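PDB 3QYY: response regulator from Xanthomonas campestris pv. campestris, which probably makes cyclic di-GMP as a diguanylate cyclase, and through the GGDEF domain seen here binds that product together with magnesium. Local coordinates for residues 20-23 and 24-28; 141-144 and 145-149. One frame throughout, in Å; residues are numbered along the deposited sequence.

Interaction 1: residues 20-23 and 24-28; sequences LNRR and GCEQA. With C2E (9,9'-[(2R,3R,3aS,5S,7aR,9R,10R,10aS,12S,14aR)-3,5,10,12-tetrahydroxy-5,12-dioxidooctahydro-2H,7H-difuro[3,2-d:3',2'-j][1,3,7,9,2,8]tetraoxadiphosphacyclododecine-2,9-diyl]bis(2-amino-1,9-dihydro-6H-purin-6-one)), chain C.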
loop_
_atom_site.group_PDB
_atom_site.type_symbol
_atom_site.label_atom_id
_atom_site.label_comp_id
_atom_site.label_asym_id
_atom_site.label_seq_id
_atom_site.Cartn_x
_atom_site.Cartn_y
_atom_site.Cartn_z
ATOM N N LEU B 20 6.779 -9.755 -13.720
ATOM C CA LEU B 20 6.806 -8.538 -14.520
ATOM C C LEU B 20 6.783 -7.376 -13.523
ATOM O O LEU B 20 6.370 -7.555 -12.371
ATOM C CB LEU B 20 5.560 -8.459 -15.406
ATOM C CG LEU B 20 5.396 -9.521 -16.499
ATOM C CD1 LEU B 20 3.938 -9.582 -16.948
ATOM C CD2 LEU B 20 6.314 -9.193 -17.668
ATOM N N ASN B 21 7.246 -6.202 -13.945
ATOM C CA ASN B 21 7.199 -5.033 -13.073
ATOM C C ASN B 21 5.897 -4.314 -13.426
ATOM O O ASN B 21 5.060 -4.874 -14.132
ATOM C CB ASN B 21 8.409 -4.113 -13.287
ATOM C CG ASN B 21 8.591 -3.697 -14.733
ATOM O OD1 ASN B 21 7.637 -3.643 -15.505
ATOM N ND2 ASN B 21 9.826 -3.373 -15.100
ATOM N N ARG B 22 5.708 -3.087 -12.950
ATOM C CA ARG B 22 4.464 -2.390 -13.253
ATOM C C ARG B 22 4.276 -2.116 -14.745
ATOM O O ARG B 22 3.170 -2.263 -15.272
ATOM C CB ARG B 22 4.370 -1.076 -12.466
ATOM C CG ARG B 22 3.025 -0.378 -12.647
ATOM C CD ARG B 22 2.667 0.450 -11.427
ATOM N NE ARG B 22 1.416 1.185 -11.595
ATOM C CZ ARG B 22 0.830 1.872 -10.621
ATOM N NH1 ARG B 22 1.383 1.912 -9.417
ATOM N NH2 ARG B 22 -0.303 2.521 -10.847
ATOM N N ARG B 23 5.345 -1.713 -15.427
ATOM C CA ARG B 23 5.250 -1.445 -16.861
ATOM C C ARG B 23 4.849 -2.738 -17.573
ATOM O O ARG B 23 4.063 -2.719 -18.525
ATOM C CB ARG B 23 6.594 -0.923 -17.394
ATOM C CG ARG B 23 7.007 0.396 -16.751
ATOM C CD ARG B 23 8.440 0.811 -17.070
ATOM N NE ARG B 23 8.593 1.354 -18.416
ATOM C CZ ARG B 23 9.659 2.035 -18.827
ATOM N NH1 ARG B 23 9.719 2.493 -20.071
ATOM N NH2 ARG B 23 10.661 2.268 -17.993
ATOM N N GLY B 24 5.392 -3.855 -17.097
ATOM C CA GLY B 24 5.077 -5.151 -17.673
ATOM C C GLY B 24 3.632 -5.556 -17.426
ATOM O O GLY B 24 2.994 -6.147 -18.298
ATOM N N CYS B 25 3.122 -5.255 -16.231
ATOM C CA CYS B 25 1.735 -5.565 -15.877
ATOM C C CYS B 25 0.800 -4.840 -16.837
ATOM O O CYS B 25 -0.163 -5.415 -17.351
ATOM C CB CYS B 25 1.407 -5.084 -14.454
ATOM S SG CYS B 25 2.072 -6.062 -13.102
ATOM N N GLU B 26 1.077 -3.561 -17.060
ATOM C CA GLU B 26 0.237 -2.764 -17.940
ATOM C C GLU B 26 0.265 -3.277 -19.375
ATOM O O GLU B 26 -0.775 -3.354 -20.029
ATOM C CB GLU B 26 0.657 -1.294 -17.869
ATOM C CG GLU B 26 0.422 -0.679 -16.492
ATOM C CD GLU B 26 0.869 0.769 -16.397
ATOM O OE1 GLU B 26 0.710 1.374 -15.313
ATOM O OE2 GLU B 26 1.381 1.303 -17.402
ATOM N N GLN B 27 1.443 -3.656 -19.861
ATOM C CA GLN B 27 1.543 -4.162 -21.226
ATOM C C GLN B 27 0.942 -5.559 -21.341
ATOM O O GLN B 27 0.359 -5.901 -22.368
ATOM C CB GLN B 27 3.002 -4.190 -21.688
ATOM C CG GLN B 27 3.150 -4.284 -23.202
ATOM C CD GLN B 27 4.589 -4.155 -23.658
ATOM O OE1 GLN B 27 5.314 -3.269 -23.211
ATOM N NE2 GLN B 27 5.004 -5.032 -24.564
ATOM N N ALA B 28 1.086 -6.363 -20.289
ATOM C CA ALA B 28 0.538 -7.719 -20.277
ATOM C C ALA B 28 -0.985 -7.649 -20.279
ATOM O O ALA B 28 -1.652 -8.415 -20.980
ATOM C CB ALA B 28 1.029 -8.485 -19.043
HETATM P P1 C2E C . -1.624 2.282 -7.110
HETATM O O2P C2E C . -0.655 3.094 -7.926
HETATM O O1P C2E C . -2.498 1.337 -7.884
HETATM O "O5'" C2E C . -0.874 1.399 -6.035
HETATM C "C5'" C2E C . -1.629 0.541 -5.155
HETATM C "C4'" C2E C . -0.619 -0.134 -4.233
HETATM O "O4'" C2E C . 0.414 -0.855 -4.881
HETATM C "C3'" C2E C . 0.092 0.876 -3.336
HETATM O "O3'" C2E C . -0.710 1.202 -2.199
HETATM C "C2'" C2E C . 1.367 0.154 -3.037
HETATM O "O2'" C2E C . 1.170 -0.638 -1.853
HETATM C "C1'" C2E C . 1.679 -0.730 -4.234
HETATM N N9 C2E C . 2.639 -0.050 -5.143
HETATM C C8 C2E C . 2.382 0.420 -6.383
HETATM N N7 C2E C . 3.480 0.968 -6.943
HETATM C C5 C2E C . 4.470 0.848 -6.065
HETATM C C6 C2E C . 5.910 1.210 -6.027
HETATM O O6 C2E C . 6.450 1.775 -7.010
HETATM N N1 C2E C . 6.626 0.910 -4.913
HETATM C C2 C2E C . 6.070 0.293 -3.836
HETATM N N2 C2E C . 6.837 0.022 -2.763
HETATM N N3 C2E C . 4.737 -0.068 -3.805
HETATM C C4 C2E C . 3.915 0.182 -4.872
HETATM P P11 C2E C . -0.520 2.719 -1.696
HETATM O O21 C2E C . 0.920 2.995 -1.415
HETATM O O11 C2E C . -1.387 2.819 -0.489
HETATM O O5A C2E C . -1.047 3.715 -2.798
HETATM C C5A C2E C . -2.417 3.624 -3.192
HETATM C C4A C2E C . -2.709 4.625 -4.268
HETATM O O4A C2E C . -2.341 5.990 -3.928
HETATM C C3A C2E C . -2.000 4.337 -5.591
HETATM O O3A C2E C . -2.645 3.295 -6.350
HETATM C C2A C2E C . -2.059 5.685 -6.242
HETATM O O2A C2E C . -3.299 5.797 -6.961
HETATM C C1A C2E C . -1.967 6.700 -5.115
HETATM N N91 C2E C . -0.604 7.274 -5.051
HETATM C C81 C2E C . 0.474 6.821 -4.364
HETATM N N71 C2E C . 1.548 7.623 -4.562
HETATM C C51 C2E C . 1.161 8.610 -5.389
HETATM C C61 C2E C . 1.782 9.808 -6.021
HETATM O O61 C2E C . 2.972 10.108 -5.822
HETATM N N11 C2E C . 1.013 10.585 -6.832
HETATM C C21 C2E C . -0.303 10.305 -7.085
HETATM N N21 C2E C . -1.012 11.121 -7.905
HETATM N N31 C2E C . -0.927 9.221 -6.535
HETATM C C41 C2E C . -0.252 8.363 -5.699
#
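The guanidinium of R22 has E26 OE1 and the cyclic di-GMP oxygen O2P at its edge, O2P lying in the plane of the group. R22 NH1 and NH2 both donate hydrogen bonds to the ligand O2P, at 2.8 and 3.0 Å, a fork on one phosphate oxygen. The E26 carboxylate is turned 82° to the guanidinium, and its link is weaker, a long salt bridge of 3.8 Å from OE1 to R22 NE. With CG anti to the backbone N (chi1 -174°) and the chain extended to NE, R22 runs out from the first turn of helix 22-38 to the ligand. N21 suits the N-cap because its short side-chain carbonyl can turn back: OD1 accepts from G24 N at 2.8 Å, while ND2 is bonded to A11 O. G24 has no side chain, so L20 CB can lie 4.0 Å from G24 CA, and L20 CD1 meets A28 CB at 3.7 Å. W89 and, from the second subunit, D66 and R88 also bond this ligand. Arginine suits its place because a planar cation can offer two N-H groups to one oxygen; its charge probably complements the phosphate, and the distant E26 carboxylate may offset part of it.

Interaction 2: residues 141-144 and 145-149; sequences ATEL and YRRAD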
loop_
_atom_site.group_PDB
_atom_site.type_symbol
_atom_site.label_atom_id
_atom_site.label_comp_id
_atom_site.label_asym_id
_atom_site.label_seq_id
_atom_site.Cartn_x
_atom_site.Cartn_y
_atom_site.Cartn_z
ATOM N N ALA B 141 -9.046 -2.981 -20.852
ATOM C CA ALA B 141 -8.105 -3.298 -19.779
ATOM C C ALA B 141 -8.226 -2.428 -18.533
ATOM O O ALA B 141 -8.175 -2.938 -17.410
ATOM C CB ALA B 141 -6.674 -3.247 -20.314
ATOM N N THR B 142 -8.377 -1.120 -18.713
ATOM C CA THR B 142 -8.493 -0.238 -17.557
ATOM C C THR B 142 -9.732 -0.588 -16.740
ATOM O O THR B 142 -9.694 -0.586 -15.509
ATOM C CB THR B 142 -8.549 1.247 -17.977
ATOM O OG1 THR B 142 -9.633 1.451 -18.889
ATOM C CG2 THR B 142 -7.246 1.655 -18.643
ATOM N N GLU B 143 -10.824 -0.908 -17.430
ATOM C CA GLU B 143 -12.074 -1.274 -16.771
ATOM C C GLU B 143 -11.940 -2.635 -16.094
ATOM O O GLU B 143 -12.413 -2.825 -14.977
ATOM C CB GLU B 143 -13.212 -1.309 -17.794
ATOM C CG GLU B 143 -14.552 -1.810 -17.268
ATOM C CD GLU B 143 -15.082 -0.997 -16.099
ATOM O OE1 GLU B 143 -14.677 0.174 -15.947
ATOM O OE2 GLU B 143 -15.920 -1.529 -15.338
ATOM N N LEU B 144 -11.295 -3.579 -16.776
ATOM C CA LEU B 144 -11.094 -4.915 -16.216
ATOM C C LEU B 144 -10.280 -4.786 -14.930
ATOM O O LEU B 144 -10.586 -5.423 -13.921
ATOM C CB LEU B 144 -10.349 -5.811 -17.214
ATOM C CG LEU B 144 -10.118 -7.262 -16.781
ATOM C CD1 LEU B 144 -11.456 -7.974 -16.630
ATOM C CD2 LEU B 144 -9.253 -7.980 -17.814
ATOM N N TYR B 145 -9.245 -3.950 -14.972
ATOM C CA TYR B 145 -8.401 -3.730 -13.804
ATOM C C TYR B 145 -9.219 -3.141 -12.654
ATOM O O TYR B 145 -9.118 -3.590 -11.509
ATOM C CB TYR B 145 -7.233 -2.796 -14.154
ATOM C CG TYR B 145 -6.462 -2.323 -12.937
ATOM C CD1 TYR B 145 -6.788 -1.121 -12.306
ATOM C CD2 TYR B 145 -5.456 -3.109 -12.379
ATOM C CE1 TYR B 145 -6.132 -0.716 -11.140
ATOM C CE2 TYR B 145 -4.795 -2.715 -11.217
ATOM C CZ TYR B 145 -5.141 -1.519 -10.601
ATOM O OH TYR B 145 -4.519 -1.147 -9.430
ATOM N N ARG B 146 -10.039 -2.142 -12.962
ATOM C CA ARG B 146 -10.864 -1.505 -11.943
ATOM C C ARG B 146 -11.776 -2.514 -11.262
ATOM O O ARG B 146 -11.962 -2.465 -10.051
ATOM C CB ARG B 146 -11.702 -0.380 -12.557
ATOM C CG ARG B 146 -10.866 0.756 -13.123
ATOM C CD ARG B 146 -11.721 1.941 -13.550
ATOM N NE ARG B 146 -10.895 3.018 -14.085
ATOM C CZ ARG B 146 -11.361 4.195 -14.487
ATOM N NH1 ARG B 146 -12.658 4.458 -14.417
ATOM N NH2 ARG B 146 -10.526 5.109 -14.963
ATOM N N ARG B 147 -12.341 -3.436 -12.039
ATOM C CA ARG B 147 -13.229 -4.447 -11.475
ATOM C C ARG B 147 -12.486 -5.405 -10.548
ATOM O O ARG B 147 -12.942 -5.691 -9.440
ATOM C CB ARG B 147 -13.917 -5.236 -12.595
ATOM C CG ARG B 147 -14.938 -4.425 -13.378
ATOM C CD ARG B 147 -15.595 -5.264 -14.461
ATOM N NE ARG B 147 -16.613 -4.512 -15.188
ATOM C CZ ARG B 147 -17.356 -5.017 -16.167
ATOM N NH1 ARG B 147 -17.196 -6.281 -16.538
ATOM N NH2 ARG B 147 -18.256 -4.259 -16.779
ATOM N N ALA B 148 -11.341 -5.900 -11.004
ATOM C CA ALA B 148 -10.538 -6.821 -10.206
ATOM C C ALA B 148 -10.012 -6.131 -8.949
ATOM O O ALA B 148 -10.006 -6.713 -7.865
ATOM C CB ALA B 148 -9.372 -7.344 -11.034
ATOM N N ASP B 149 -9.574 -4.887 -9.103
ATOM C CA ASP B 149 -9.035 -4.114 -7.984
ATOM C C ASP B 149 -10.100 -3.899 -6.914
ATOM O O ASP B 149 -9.840 -4.072 -5.723
ATOM C CB ASP B 149 -8.502 -2.767 -8.496
ATOM C CG ASP B 149 -7.604 -2.059 -7.485
ATOM O OD1 ASP B 149 -6.757 -2.733 -6.863
ATOM O OD2 ASP B 149 -7.728 -0.825 -7.326
#
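E143 and R147, one turn apart, join their side chains along helix 141-157, which connects strands 128-134 and 162-165 in a beta-alpha-beta unit of the GGDEF domain. The glutamate chain bends at chi2, 58°, which turns its carboxylate toward the next turn, where R147 lies. R147 instead stays extended from CG to NE, and its NE donates to E143 OE2 at 3.1 Å within a salt bridge. The bond is far from ideal: OE2 uses its anti lone pair, the N-H...O angle is 140°, and the oxygen lies out of the guanidinium plane, the two flat groups being nearly perpendicular. A long arginine and a bent glutamate thus span the i to i+4 spacing, and the aliphatic part of R147 lies against the acid, R147 CG to E143 OE2 being 3.6 Å. R146, also extended, brings its CG to 3.0 Å from T142 O, a tight contact, beside the backbone bond that this oxygen accepts from R146 N.

Inward, L144 is buried against V33, L45 and A133, and small A148 lets the helix sit close to A133 and V47. T142 OG1 is bonded to D140, just before the helix. A chi1 of 170° sends the Y145 ring on toward the following turn; the ring stacks with W89 and touches a bound cyclic di-GMP. Its OH is hydrogen-bonded to K54 of the second subunit, which also forms a salt bridge with D149. On one face of the ring, D149 CB sits 4.1 Å from the plane of Y145, nearer the margin than the centre.

From the N terminus, the chain leaves helix 7-12 and enters helix 22-38 at interaction 1; some 110 residues later, after most of the sheet has been built, helix 141-157 begins with interaction 2. Each contact joins neighbouring turns of its own helix, so neither closes a long loop, and they follow in series without nesting or crossing. The centres of interaction 1 and interaction 2 lie 14 Å apart, and the two do not touch. W89 on strand 85-90 touches R22 and stacks on Y145, so it relates the two contacts; backbone bonds from L20 to I86 and R88 also tie interaction 1 to that strand. Helix 22-38 packs directly on helix 141-157 through M29 and V33.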